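Local atomic coordinates of major royal jelly protein 1 (Apis mellifera, PDB entry 5YYL), a protein that is the most abundant protein of royal jelly, binds sterol, and probably serves as a nutrient for developing honeybee larvae. Residues S314-F318 with C329-H333; E376-S382 with R401-V407. The contacts are given in a common frame with arbitrary orientation. Residue numbers count along the deposited sequence, not the author numbering.

Interaction 1. Residues S314-F318 with C329-H333; sequences SGVLF and CWNEH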
loop_
_atom_site.group_PDB
_atom_site.type_symbol
_atom_site.label_atom_id
_atom_site.label_comp_id
_atom_site.label_asym_id
_atom_site.label_seq_id
_atom_site.Cartn_x
_atom_site.Cartn_y
_atom_site.Cartn_z
ATOM N N SER A 314 15.306 -27.983 12.348
ATOM C CA SER A 314 14.287 -29.037 12.544
ATOM C C SER A 314 14.797 -30.500 12.708
ATOM O O SER A 314 13.988 -31.419 12.905
ATOM C CB SER A 314 13.271 -28.972 11.395
ATOM O OG SER A 314 13.913 -29.118 10.142
ATOM N N GLY A 315 16.109 -30.722 12.624
ATOM C CA GLY A 315 16.704 -32.025 12.954
ATOM C C GLY A 315 16.909 -32.975 11.779
ATOM O O GLY A 315 17.064 -34.168 11.998
ATOM N N VAL A 316 16.926 -32.459 10.545
ATOM C CA VAL A 316 17.218 -33.263 9.354
ATOM C C VAL A 316 18.685 -33.078 8.954
ATOM O O VAL A 316 19.123 -31.943 8.707
ATOM C CB VAL A 316 16.347 -32.833 8.169
ATOM C CG1 VAL A 316 16.559 -33.766 6.984
ATOM C CG2 VAL A 316 14.874 -32.800 8.583
ATOM N N LEU A 317 19.439 -34.181 8.901
ATOM C CA LEU A 317 20.852 -34.178 8.468
ATOM C C LEU A 317 20.910 -34.436 6.969
ATOM O O LEU A 317 20.400 -35.450 6.503
ATOM C CB LEU A 317 21.657 -35.277 9.161
ATOM C CG LEU A 317 23.099 -35.549 8.661
ATOM C CD1 LEU A 317 24.109 -34.582 9.269
ATOM C CD2 LEU A 317 23.535 -36.992 8.926
ATOM N N PHE A 318 21.561 -33.534 6.239
ATOM C CA PHE A 318 21.827 -33.706 4.823
ATOM C C PHE A 318 23.300 -33.988 4.631
ATOM O O PHE A 318 24.136 -33.507 5.403
ATOM C CB PHE A 318 21.437 -32.465 4.044
ATOM C CG PHE A 318 19.964 -32.258 3.957
ATOM C CD1 PHE A 318 19.250 -32.761 2.881
ATOM C CD2 PHE A 318 19.290 -31.562 4.952
ATOM C CE1 PHE A 318 17.882 -32.586 2.798
ATOM C CE2 PHE A 318 17.923 -31.380 4.878
ATOM C CZ PHE A 318 17.216 -31.897 3.800
ATOM N N CYS A 329 19.684 -37.698 2.941
ATOM C CA CYS A 329 19.227 -37.144 4.206
ATOM C C CYS A 329 18.940 -38.219 5.233
ATOM O O CYS A 329 18.866 -39.393 4.907
ATOM C CB CYS A 329 17.986 -36.258 4.009
ATOM S SG CYS A 329 16.600 -37.103 3.227
ATOM N N TRP A 330 18.773 -37.775 6.472
ATOM C CA TRP A 330 18.427 -38.632 7.592
ATOM C C TRP A 330 17.891 -37.765 8.723
ATOM O O TRP A 330 18.551 -36.815 9.115
ATOM C CB TRP A 330 19.642 -39.411 8.066
ATOM C CG TRP A 330 19.421 -40.093 9.360
ATOM C CD1 TRP A 330 18.691 -41.206 9.568
ATOM C CD2 TRP A 330 19.941 -39.709 10.640
ATOM N NE1 TRP A 330 18.713 -41.557 10.904
ATOM C CE2 TRP A 330 19.470 -40.650 11.583
ATOM C CE3 TRP A 330 20.748 -38.658 11.084
ATOM C CZ2 TRP A 330 19.770 -40.564 12.939
ATOM C CZ3 TRP A 330 21.054 -38.581 12.447
ATOM C CH2 TRP A 330 20.569 -39.531 13.350
ATOM N N ASN A 331 16.709 -38.102 9.242
ATOM C CA ASN A 331 16.091 -37.366 10.342
ATOM C C ASN A 331 16.644 -37.875 11.677
ATOM O O ASN A 331 16.751 -39.083 11.895
ATOM C CB ASN A 331 14.575 -37.518 10.315
ATOM C CG ASN A 331 13.865 -36.443 11.124
ATOM O OD1 ASN A 331 14.124 -36.271 12.327
ATOM N ND2 ASN A 331 12.928 -35.718 10.464
ATOM N N GLU A 332 17.000 -36.941 12.563
ATOM C CA GLU A 332 17.557 -37.289 13.867
ATOM C C GLU A 332 16.528 -37.911 14.800
ATOM O O GLU A 332 16.908 -38.644 15.731
ATOM C CB GLU A 332 18.128 -36.062 14.560
ATOM C CG GLU A 332 19.405 -35.512 13.958
ATOM C CD GLU A 332 19.950 -34.368 14.780
ATOM O OE1 GLU A 332 19.362 -33.254 14.714
ATOM O OE2 GLU A 332 20.928 -34.588 15.520
ATOM N N HIS A 333 15.243 -37.601 14.571
ATOM C CA HIS A 333 14.145 -38.230 15.313
ATOM C C HIS A 333 14.072 -39.750 15.100
ATOM O O HIS A 333 13.660 -40.477 16.003
ATOM C CB HIS A 333 12.796 -37.594 14.952
ATOM C CG HIS A 333 12.687 -36.152 15.341
ATOM N ND1 HIS A 333 12.653 -35.126 14.418
ATOM C CD2 HIS A 333 12.623 -35.561 16.557
ATOM C CE1 HIS A 333 12.562 -33.968 15.044
ATOM N NE2 HIS A 333 12.529 -34.205 16.344
#

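Interaction 2. Residues E376-S382 with R401-V407; sequences EYILVLS and RIMNANV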
loop_
_atom_site.group_PDB
_atom_site.type_symbol
_atom_site.label_atom_id
_atom_site.label_comp_id
_atom_site.label_asym_id
_atom_site.label_seq_id
_atom_site.Cartn_x
_atom_site.Cartn_y
_atom_site.Cartn_z
ATOM N N GLU A 376 12.935 -22.808 6.180
ATOM C CA GLU A 376 14.309 -23.280 5.991
ATOM C C GLU A 376 14.592 -23.660 4.552
ATOM O O GLU A 376 13.787 -24.341 3.922
ATOM C CB GLU A 376 14.600 -24.509 6.852
ATOM C CG GLU A 376 14.960 -24.188 8.288
ATOM C CD GLU A 376 15.228 -25.451 9.103
ATOM O OE1 GLU A 376 16.301 -25.466 9.795
ATOM O OE2 GLU A 376 14.390 -26.412 9.046
ATOM N N TYR A 377 15.755 -23.231 4.062
ATOM C CA TYR A 377 16.259 -23.594 2.738
ATOM C C TYR A 377 17.740 -23.917 2.785
ATOM O O TYR A 377 18.467 -23.436 3.659
ATOM C CB TYR A 377 16.009 -22.468 1.723
ATOM C CG TYR A 377 16.640 -21.130 2.037
ATOM C CD1 TYR A 377 16.020 -20.218 2.887
ATOM C CD2 TYR A 377 17.844 -20.751 1.443
ATOM C CE1 TYR A 377 16.604 -18.987 3.153
ATOM C CE2 TYR A 377 18.432 -19.505 1.698
ATOM C CZ TYR A 377 17.820 -18.636 2.554
ATOM O OH TYR A 377 18.409 -17.420 2.822
ATOM N N ILE A 378 18.179 -24.704 1.806
ATOM C CA ILE A 378 19.541 -25.221 1.770
ATOM C C ILE A 378 20.309 -24.632 0.593
ATOM O O ILE A 378 19.752 -24.512 -0.489
ATOM C CB ILE A 378 19.533 -26.765 1.693
ATOM C CG1 ILE A 378 20.893 -27.342 2.055
ATOM C CG2 ILE A 378 19.100 -27.274 0.308
ATOM C CD1 ILE A 378 20.865 -28.846 2.178
ATOM N N LEU A 379 21.567 -24.247 0.830
ATOM C CA LEU A 379 22.493 -23.789 -0.207
ATOM C C LEU A 379 23.564 -24.856 -0.398
ATOM O O LEU A 379 24.164 -25.309 0.565
ATOM C CB LEU A 379 23.174 -22.492 0.245
ATOM C CG LEU A 379 22.291 -21.281 0.558
ATOM C CD1 LEU A 379 23.068 -20.221 1.312
ATOM C CD2 LEU A 379 21.686 -20.739 -0.721
ATOM N N VAL A 380 23.838 -25.229 -1.636
ATOM C CA VAL A 380 24.774 -26.314 -1.940
ATOM C C VAL A 380 25.851 -25.841 -2.923
ATOM O O VAL A 380 25.527 -25.428 -4.029
ATOM C CB VAL A 380 24.028 -27.507 -2.561
ATOM C CG1 VAL A 380 24.982 -28.659 -2.818
ATOM C CG2 VAL A 380 22.885 -27.934 -1.659
ATOM N N LEU A 381 27.121 -25.884 -2.512
ATOM C CA LEU A 381 28.253 -25.675 -3.422
ATOM C C LEU A 381 28.640 -27.015 -3.965
ATOM O O LEU A 381 28.959 -27.930 -3.212
ATOM C CB LEU A 381 29.483 -25.067 -2.733
ATOM C CG LEU A 381 30.733 -24.950 -3.625
ATOM C CD1 LEU A 381 30.482 -24.017 -4.797
ATOM C CD2 LEU A 381 31.926 -24.460 -2.829
ATOM N N SER A 382 28.616 -27.117 -5.282
ATOM C CA SER A 382 28.960 -28.320 -5.967
ATOM C C SER A 382 29.958 -27.947 -7.050
ATOM O O SER A 382 29.604 -27.664 -8.202
ATOM C CB SER A 382 27.693 -28.898 -6.538
ATOM O OG SER A 382 27.981 -29.778 -7.573
ATOM N N ARG A 401 28.882 -24.565 -9.068
ATOM C CA ARG A 401 27.462 -24.228 -8.955
ATOM C C ARG A 401 27.057 -23.998 -7.520
ATOM O O ARG A 401 27.433 -24.758 -6.651
ATOM C CB ARG A 401 26.630 -25.376 -9.500
ATOM C CG ARG A 401 26.908 -25.731 -10.950
ATOM C CD ARG A 401 25.911 -26.767 -11.415
ATOM N NE ARG A 401 25.954 -26.982 -12.853
ATOM C CZ ARG A 401 26.909 -27.640 -13.500
ATOM N NH1 ARG A 401 27.961 -28.155 -12.851
ATOM N NH2 ARG A 401 26.817 -27.768 -14.821
ATOM N N ILE A 402 26.287 -22.947 -7.271
ATOM C CA ILE A 402 25.584 -22.803 -6.000
ATOM C C ILE A 402 24.118 -23.100 -6.283
ATOM O O ILE A 402 23.450 -22.326 -6.947
ATOM C CB ILE A 402 25.728 -21.399 -5.403
ATOM C CG1 ILE A 402 27.197 -21.134 -5.043
ATOM C CG2 ILE A 402 24.812 -21.253 -4.188
ATOM C CD1 ILE A 402 27.483 -19.725 -4.535
ATOM N N MET A 403 23.640 -24.236 -5.801
ATOM C CA MET A 403 22.243 -24.597 -5.926
ATOM C C MET A 403 21.536 -24.291 -4.610
ATOM O O MET A 403 22.168 -23.922 -3.619
ATOM C CB MET A 403 22.095 -26.057 -6.293
ATOM C CG MET A 403 22.716 -26.388 -7.638
ATOM S SD MET A 403 22.928 -28.166 -7.821
ATOM C CE MET A 403 24.659 -28.224 -7.398
ATOM N N ASN A 404 20.208 -24.359 -4.641
ATOM C CA ASN A 404 19.411 -24.170 -3.438
ATOM C C ASN A 404 18.060 -24.823 -3.571
ATOM O O ASN A 404 17.689 -25.272 -4.650
ATOM C CB ASN A 404 19.299 -22.676 -3.021
ATOM C CG ASN A 404 18.488 -21.839 -3.992
ATOM O OD1 ASN A 404 18.284 -22.217 -5.162
ATOM N ND2 ASN A 404 18.002 -20.686 -3.512
ATOM N N ALA A 405 17.357 -24.923 -2.448
ATOM C CA ALA A 405 16.042 -25.559 -2.394
ATOM C C ALA A 405 15.429 -25.368 -1.029
ATOM O O ALA A 405 16.137 -25.147 -0.036
ATOM C CB ALA A 405 16.147 -27.032 -2.696
ATOM N N ASN A 406 14.104 -25.459 -0.982
ATOM C CA ASN A 406 13.380 -25.443 0.283
ATOM C C ASN A 406 13.553 -26.796 0.935
ATOM O O ASN A 406 13.394 -27.819 0.274
ATOM C CB ASN A 406 11.897 -25.179 0.066
ATOM C CG ASN A 406 11.132 -25.129 1.359
ATOM O OD1 ASN A 406 10.428 -26.056 1.710
ATOM N ND2 ASN A 406 11.299 -24.050 2.094
ATOM N N VAL A 407 13.867 -26.793 2.227
ATOM C CA VAL A 407 14.170 -28.021 2.945
ATOM C C VAL A 407 12.940 -28.922 2.976
ATOM O O VAL A 407 13.037 -30.099 2.601
ATOM C CB VAL A 407 14.675 -27.742 4.374
ATOM C CG1 VAL A 407 14.621 -28.993 5.248
ATOM C CG2 VAL A 407 16.090 -27.215 4.324
#

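Interaction 1. Residues S314-F318 with C329-H333
A β-hairpin joins these two segments within one blade of the β-propeller; their short strands run antiparallel at 161°, with axes 4.5 Å apart. Leu317 and Trp330 form a hydrogen-bonded pair in which both amides and both carbonyls are satisfied: Leu317 N donates to Trp330 O at 2.8 Å and, along a more bent path, Trp330 N to Leu317 O at 2.8 Å. Just outside the strands, Glu332 N donates a hydrogen bond to Gly315 O, also at 2.8 Å. Gly315 has a positive phi (94°), and a CB there would press on the carbonyl O of Ser314 and come close to the His333 ring, so glycine fits well. Asn331 builds an Asx turn: its OD1 accepts from His333 N (2.8 Å) and, weakly, from His333 ND1 (2.8 Å), while ND2 is taken up by Cys416 O and Asn418 OD1. A long, flexible Glu332 suits its place, since its carboxylate reaches the hydroxyls of Tyr266, Ser259 and Thr262. Ser314 OG meets Ser312 and Glu376. Apolar groups complete the two faces: Leu317 CD2 touches Trp330 CE3 at 3.9 Å, and on the other side Cys329 CB sits over the Phe318 ring in a CH-π contact, 4.2 Å from its centroid. Cys329 SG is tied to Cys416 by a disulfide. Strand 306-311 flanks the hairpin through Phe318 and Val310, and strand 342-346 through Cys329 and Arg342; helix 407-411 packs on Val316 and Phe318, while Tyr266 of strand 264-269 lies against Leu317.

Interaction 2. Residues E376-S382 with R401-V407
Here the β-propeller shows the middle of its closing blade: strand 376-382 pairs antiparallel with strand 401-406, between strand 353-361 and the N-terminal strand 33-37, in the manner of a propeller's Velcro closure. At the start, Glu376 O accepts from Val407 N at 3.0 Å, so the ladder runs on to Val407, the first residue of helix 407-411; Asn406, a fitting N-cap, turns its OD1 to Glu409 N and its ND2 to Ile430 O. The Glu376 carboxylate is engaged by Lys313 N and Ser314. Tyr377 follows, paired with Asn406 and directed to the side of strand 65-72; its side chain lies about 9 Å from a bound sterol. Ile378 N donates to Ala405 O at 2.8 Å and Ile378 O accepts from Ala405 N at 3.1 Å, the small alanine methyl lying 4.2 Å from Ile378 CG2. Leu379 CD2 rests 3.8 Å from Asn404 CB. Val380 and Met403 exchange a near-ideal pair of bonds, Val380 N to Met403 O at 2.9 Å and Met403 N to Val380 O at 2.8 Å. Leu381, opposite Ile402, adds branched bulk on the Tyr377 side, facing Pro66. Compact Ser382 sends its OG to Thr350 O, and the unbranched Met403 side chain ends against it, its CE only 3.2 Å from Ser382 CB, tighter than an ordinary carbon-carbon contact.

Overall arrangement
From the N terminus, interaction 1 comes first and closes a ten-residue loop, the remainder of a hairpin. The chain then forms strand 342-346 and strand 353-361 before interaction 2 closes a longer, eighteen-residue excursion that includes helix 385-389. The two are in series, neither nested nor crossing, although the disulfide from Cys329 to Cys416 spans interaction 2. The centres of interaction 1 and interaction 2 are about 16 Å apart, in consecutive blades. A probable hydrogen bond from Ser314 OG to Glu376 OE2 (3.0 Å) links the blades, and Phe318 lies between them, with CG 4.0 Å from Ile378 CD1 and CE2 4.1 Å from Val407 CG1.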